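Local coordinates for protein putative modulator of DNA gyrase (Bacteroides thetaiotaomicron, PDB 1VPB) that is probably a metallopeptidase of the PmbA/TldD (peptidase U62) family and a putative modulator of DNA gyrase, at residues A[166-171]-A[188-193]; A[214-219]-A[300-305]. All blocks are in the same frame, centred on the assembly; numbering follows the deposited sequence.

Contact 1 of 2, residues A[166-171]-A[188-193]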
# COMPACT_ATOMS: atom_id res chain seq x y z
N TYR A 166 -14.79 -12.07 -7.16
CA TYR A 166 -14.83 -11.70 -8.56
C TYR A 166 -14.34 -10.27 -8.69
O TYR A 166 -14.70 -9.41 -7.90
CB TYR A 166 -16.28 -11.81 -9.08
CG TYR A 166 -16.45 -11.23 -10.46
CD1 TYR A 166 -16.57 -9.86 -10.67
CD2 TYR A 166 -16.38 -12.05 -11.61
CE1 TYR A 166 -16.67 -9.33 -11.95
CE2 TYR A 166 -16.44 -11.52 -12.87
CZ TYR A 166 -16.63 -10.17 -13.05
OH TYR A 166 -16.74 -9.61 -14.31
N GLY A 167 -13.52 -9.99 -9.68
CA GLY A 167 -13.16 -8.63 -10.04
C GLY A 167 -13.20 -8.42 -11.55
O GLY A 167 -12.89 -9.32 -12.30
N ASP A 168 -13.54 -7.23 -11.99
CA ASP A 168 -13.29 -6.86 -13.36
C ASP A 168 -12.96 -5.39 -13.48
O ASP A 168 -13.03 -4.62 -12.52
CB ASP A 168 -14.44 -7.27 -14.29
CG ASP A 168 -15.73 -6.45 -14.12
OD1 ASP A 168 -15.63 -5.21 -13.83
OD2 ASP A 168 -16.83 -7.02 -14.31
N GLY A 169 -12.53 -5.00 -14.66
CA GLY A 169 -12.32 -3.59 -14.98
C GLY A 169 -12.12 -3.30 -16.44
O GLY A 169 -11.87 -4.21 -17.25
N GLU A 170 -12.26 -2.03 -16.78
CA GLU A 170 -11.90 -1.54 -18.09
C GLU A 170 -11.03 -0.31 -17.87
O GLU A 170 -11.25 0.43 -16.91
CB GLU A 170 -13.13 -1.20 -18.92
CG GLU A 170 -14.05 -0.21 -18.27
CD GLU A 170 -15.29 0.20 -19.07
OE1 GLU A 170 -15.40 -0.08 -20.26
OE2 GLU A 170 -16.14 0.87 -18.45
N ASP A 171 -10.09 -0.09 -18.76
CA ASP A 171 -9.10 1.00 -18.66
C ASP A 171 -8.93 1.59 -20.02
O ASP A 171 -8.81 0.87 -21.01
CB ASP A 171 -7.80 0.47 -18.13
CG ASP A 171 -7.88 0.06 -16.71
OD1 ASP A 171 -7.77 0.95 -15.85
OD2 ASP A 171 -7.98 -1.11 -16.38
N THR A 188 -9.53 -4.58 -21.06
CA THR A 188 -10.39 -5.13 -20.01
C THR A 188 -9.66 -6.21 -19.26
O THR A 188 -8.58 -6.72 -19.71
CB THR A 188 -11.72 -5.71 -20.60
OG1 THR A 188 -11.36 -6.58 -21.72
CG2 THR A 188 -12.57 -4.63 -21.14
N TRP A 189 -10.18 -6.53 -18.09
CA TRP A 189 -9.71 -7.67 -17.31
C TRP A 189 -10.83 -8.22 -16.46
O TRP A 189 -11.73 -7.50 -16.04
CB TRP A 189 -8.48 -7.35 -16.45
CG TRP A 189 -8.73 -6.35 -15.39
CD1 TRP A 189 -8.64 -4.99 -15.52
CD2 TRP A 189 -9.19 -6.61 -14.05
NE1 TRP A 189 -9.00 -4.40 -14.33
CE2 TRP A 189 -9.30 -5.36 -13.40
CE3 TRP A 189 -9.47 -7.76 -13.31
CZ2 TRP A 189 -9.74 -5.24 -12.06
CZ3 TRP A 189 -9.88 -7.64 -11.98
CH2 TRP A 189 -10.00 -6.38 -11.37
N TYR A 190 -10.71 -9.51 -16.17
CA TYR A 190 -11.62 -10.21 -15.31
C TYR A 190 -10.82 -11.19 -14.46
O TYR A 190 -9.81 -11.73 -14.92
CB TYR A 190 -12.59 -11.06 -16.14
CG TYR A 190 -13.35 -10.31 -17.21
CD1 TYR A 190 -12.80 -10.13 -18.47
CD2 TYR A 190 -14.62 -9.79 -16.97
CE1 TYR A 190 -13.50 -9.42 -19.46
CE2 TYR A 190 -15.32 -9.10 -17.96
CZ TYR A 190 -14.76 -8.93 -19.19
OH TYR A 190 -15.45 -8.28 -20.21
N SER A 191 -11.27 -11.40 -13.23
CA SER A 191 -10.59 -12.34 -12.34
C SER A 191 -11.50 -13.01 -11.37
O SER A 191 -12.51 -12.43 -10.93
CB SER A 191 -9.47 -11.63 -11.60
OG SER A 191 -8.61 -12.58 -10.99
N LEU A 192 -11.16 -14.25 -11.02
CA LEU A 192 -11.87 -15.00 -10.00
C LEU A 192 -10.84 -15.62 -9.09
O LEU A 192 -9.80 -16.09 -9.54
CB LEU A 192 -12.73 -16.11 -10.60
CG LEU A 192 -14.06 -15.73 -11.27
CD1 LEU A 192 -14.51 -16.90 -12.20
CD2 LEU A 192 -15.09 -15.44 -10.23
N SER A 193 -11.14 -15.65 -7.81
CA SER A 193 -10.22 -16.22 -6.85
C SER A 193 -10.93 -16.91 -5.71
O SER A 193 -12.13 -16.73 -5.44
CB SER A 193 -9.26 -15.14 -6.31
OG SER A 193 -9.93 -14.28 -5.43
O HOH W 1 -9.25 -1.45 -13.96
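Four backbone hydrogen bonds join residues 166-171 to 188-193, at the antiparallel hydrogen-bonded pairs Gly167-Ser191 and Gly169-Trp189. The tightest link runs from Ser191 N to Gly167 O (2.8 Å), in the carbonyl plane; its return bond, from Gly167 N to Ser191 O, is straighter at the hydrogen (168°) but comes from above its carbonyl plane. At the alternating non-hydrogen-bonded pairs the chains draw closer, and Asp168 CA comes 3.2 Å from Trp189 O in a CA-H...O contact.

In Trp189, CG sits between the backbone N and the carbonyl carbon (chi1 64°), which brings one face of the indole over the Asp168-Gly169 peptide link of the neighbouring strand. Gly169 CA makes a CH-pi contact with the five-membered ring of Trp189, 3.9 Å from its centroid, and Trp189 CZ3 stands 3.4 Å from Gly167 C. A side chain at Gly169 would run into the ring, and one at Gly167 would be crowded. The two strands form the long beta hairpin 159-177/181-198 within the six-stranded antiparallel sheet, with Gly167, Gly169, Trp189 and Ser191 on one face. In the ring plane, NE1 donates to a water that in turn donates to Asp171 OD2. An alanine in place of Trp189 would remove the indole and NE1, and would probably leave the glycine backbone less covered and the water less firmly held.

Tyr166, Asp168, Tyr190 and Leu192 project from the other face. Tyr166 OH donates to the anti lone pair of Asp168 OD2 (2.6 Å), an oxygen that also forms a salt bridge with Lys141 of helix 138-150. The same hydroxyl meets the edge of the Tyr190 ring at CD2 (3.4 Å), the two tyrosines lying side by side. Leu192 CD2 packs at the edge of the Tyr166 ring, 3.9 Å from Tyr166 CD2.

Contact 2 of 2, residues A[214-219]-A[300-305]. With EDO (1,2-ethanediol), chain B.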
# COMPACT_ATOMS: atom_id res chain seq x y z
N SER A 214 -8.30 -13.22 -17.15
CA SER A 214 -8.31 -13.13 -18.60
C SER A 214 -8.71 -11.72 -19.02
O SER A 214 -9.38 -11.01 -18.26
CB SER A 214 -9.35 -14.09 -19.20
OG SER A 214 -9.29 -14.07 -20.63
N LEU A 215 -8.36 -11.35 -20.25
CA LEU A 215 -8.78 -10.11 -20.82
C LEU A 215 -10.25 -10.23 -21.29
O LEU A 215 -10.91 -9.22 -21.52
CB LEU A 215 -7.87 -9.78 -22.00
CG LEU A 215 -6.38 -9.57 -21.71
CD1 LEU A 215 -5.69 -9.11 -22.98
CD2 LEU A 215 -6.21 -8.51 -20.68
N TYR A 216 -10.73 -11.48 -21.53
CA TYR A 216 -12.09 -11.75 -22.05
C TYR A 216 -12.93 -12.65 -21.11
O TYR A 216 -12.45 -13.64 -20.63
CB TYR A 216 -11.96 -12.52 -23.39
CG TYR A 216 -11.47 -11.64 -24.51
CD1 TYR A 216 -10.15 -11.29 -24.61
CD2 TYR A 216 -12.35 -11.07 -25.37
CE1 TYR A 216 -9.70 -10.44 -25.63
CE2 TYR A 216 -11.92 -10.24 -26.41
CZ TYR A 216 -10.61 -9.90 -26.49
OH TYR A 216 -10.19 -9.07 -27.53
N MET A 217 -14.16 -12.24 -20.85
CA MET A 217 -15.07 -13.00 -19.94
C MET A 217 -15.23 -14.40 -20.47
O MET A 217 -15.19 -15.39 -19.71
CB MET A 217 -16.41 -12.30 -19.79
CG MET A 217 -17.41 -13.09 -18.94
SD MET A 217 -16.83 -13.39 -17.25
CE MET A 217 -17.57 -11.97 -16.56
N ASN A 218 -15.38 -14.49 -21.79
CA ASN A 218 -15.58 -15.79 -22.41
C ASN A 218 -14.41 -16.75 -22.20
O ASN A 218 -14.62 -17.96 -22.12
CB ASN A 218 -15.85 -15.62 -23.91
CG ASN A 218 -16.36 -16.90 -24.54
OD1 ASN A 218 -15.66 -17.50 -25.35
ND2 ASN A 218 -17.54 -17.34 -24.15
N ASP A 219 -13.20 -16.23 -22.12
CA ASP A 219 -12.00 -17.01 -21.94
C ASP A 219 -11.61 -17.27 -20.49
O ASP A 219 -10.76 -18.11 -20.22
CB ASP A 219 -10.81 -16.36 -22.66
CG ASP A 219 -11.07 -16.13 -24.13
OD1 ASP A 219 -11.91 -16.83 -24.75
OD2 ASP A 219 -10.45 -15.27 -24.78
N LEU A 300 2.28 -9.33 -28.72
CA LEU A 300 1.36 -10.50 -28.70
C LEU A 300 -0.09 -10.08 -28.62
O LEU A 300 -0.50 -9.32 -27.76
CB LEU A 300 1.70 -11.45 -27.55
CG LEU A 300 3.14 -11.95 -27.50
CD1 LEU A 300 3.30 -12.85 -26.33
CD2 LEU A 300 3.50 -12.65 -28.79
N VAL A 301 -0.91 -10.60 -29.54
CA VAL A 301 -2.32 -10.26 -29.57
C VAL A 301 -3.11 -10.98 -28.50
O VAL A 301 -2.85 -12.17 -28.20
CB VAL A 301 -2.85 -10.56 -31.02
CG1 VAL A 301 -4.33 -10.41 -31.12
CG2 VAL A 301 -2.15 -9.63 -32.00
N LYS A 302 -4.07 -10.26 -27.92
CA LYS A 302 -4.92 -10.66 -26.84
C LYS A 302 -4.10 -11.13 -25.64
O LYS A 302 -4.51 -12.05 -24.94
CB LYS A 302 -5.86 -11.86 -27.23
CG LYS A 302 -6.88 -11.60 -28.31
CD LYS A 302 -7.96 -12.68 -28.32
CE LYS A 302 -9.10 -12.29 -29.27
NZ LYS A 302 -10.13 -13.40 -29.49
N ALA A 303 -2.99 -10.49 -25.36
CA ALA A 303 -2.06 -10.93 -24.30
C ALA A 303 -1.95 -9.85 -23.24
O ALA A 303 -1.68 -8.69 -23.59
CB ALA A 303 -0.75 -11.20 -24.88
N SER A 304 -2.09 -10.21 -21.98
CA SER A 304 -1.91 -9.27 -20.86
C SER A 304 -0.49 -8.73 -20.92
O SER A 304 0.46 -9.48 -21.04
CB SER A 304 -2.12 -9.98 -19.54
OG SER A 304 -2.01 -9.03 -18.46
N GLY A 305 -0.35 -7.40 -20.88
CA GLY A 305 0.96 -6.77 -20.98
C GLY A 305 1.28 -6.14 -22.32
O GLY A 305 2.21 -5.32 -22.46
C1 EDO B . -3.35 -5.39 -21.56
O1 EDO B . -3.02 -6.01 -20.33
C2 EDO B . -2.64 -4.07 -21.66
O2 EDO B . -1.23 -4.20 -21.76
O HOH W 2 -6.88 -12.74 -22.92
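An ST turn at the end of strand 207-214 faces a type II beta turn from Leu300 to Ala303. In the ST turn, Ser214 OG accepts from Tyr216 N at 3.1 Å, so the chain bends and presents Leu215 and Tyr216 to the second loop. Leu215 CD1 rests on backbone rather than on a side chain, 3.7 Å from Lys302 C and 3.8 Å from Ala303 C.

Lys302, its chain extended beyond CG, crosses Tyr216 at about a right angle. Lys302 CE passes 3.8 Å from Tyr216 OH, which is hydrogen-bonded to Lys127 O, and Lys302 NZ ends over the Tyr216 ring face, 4.9 Å from the centroid, in a cation-pi interaction. Asp219 OD2, 5.1 Å from Lys302 NZ, probably adds some electrostatic attraction. Water 2, in the plane of the Tyr216 ring, donates to Lys302 O and accepts weakly from Leu215 N. Beyond Leu215, a 1,2-ethanediol, probably from the crystallisation liquor, takes a hydrogen bond from Gly305 N.

Residues 214-219 belong to the loop between strand 207-214 and helix 225-234, residues 300-305 to that between strands 294-296 and 319-323, with Ala303 packed on Arg437 of strand 436-437.

In the fold
Contact 1 is the more buried of the two and lies within one sheet, joining neighbouring strands of a hairpin by regular backbone bonds and packed aromatic groups. Contact 2 is a surface meeting of loops from the central and C-terminal family regions, with a smaller interface made by one leucine tip, a lysine over a tyrosine and a water bridge. The centres of contacts 1 and 2 are about 11 Å apart. Strand 181-198 connects them, since Tyr190 N and Ser214 O probably hydrogen-bond across to the edge strand 207-214, and Thr188 OG1 reaches Leu215 O. The loop of 214-219 thus continues from the sheet of contact 1 toward residues 300-305.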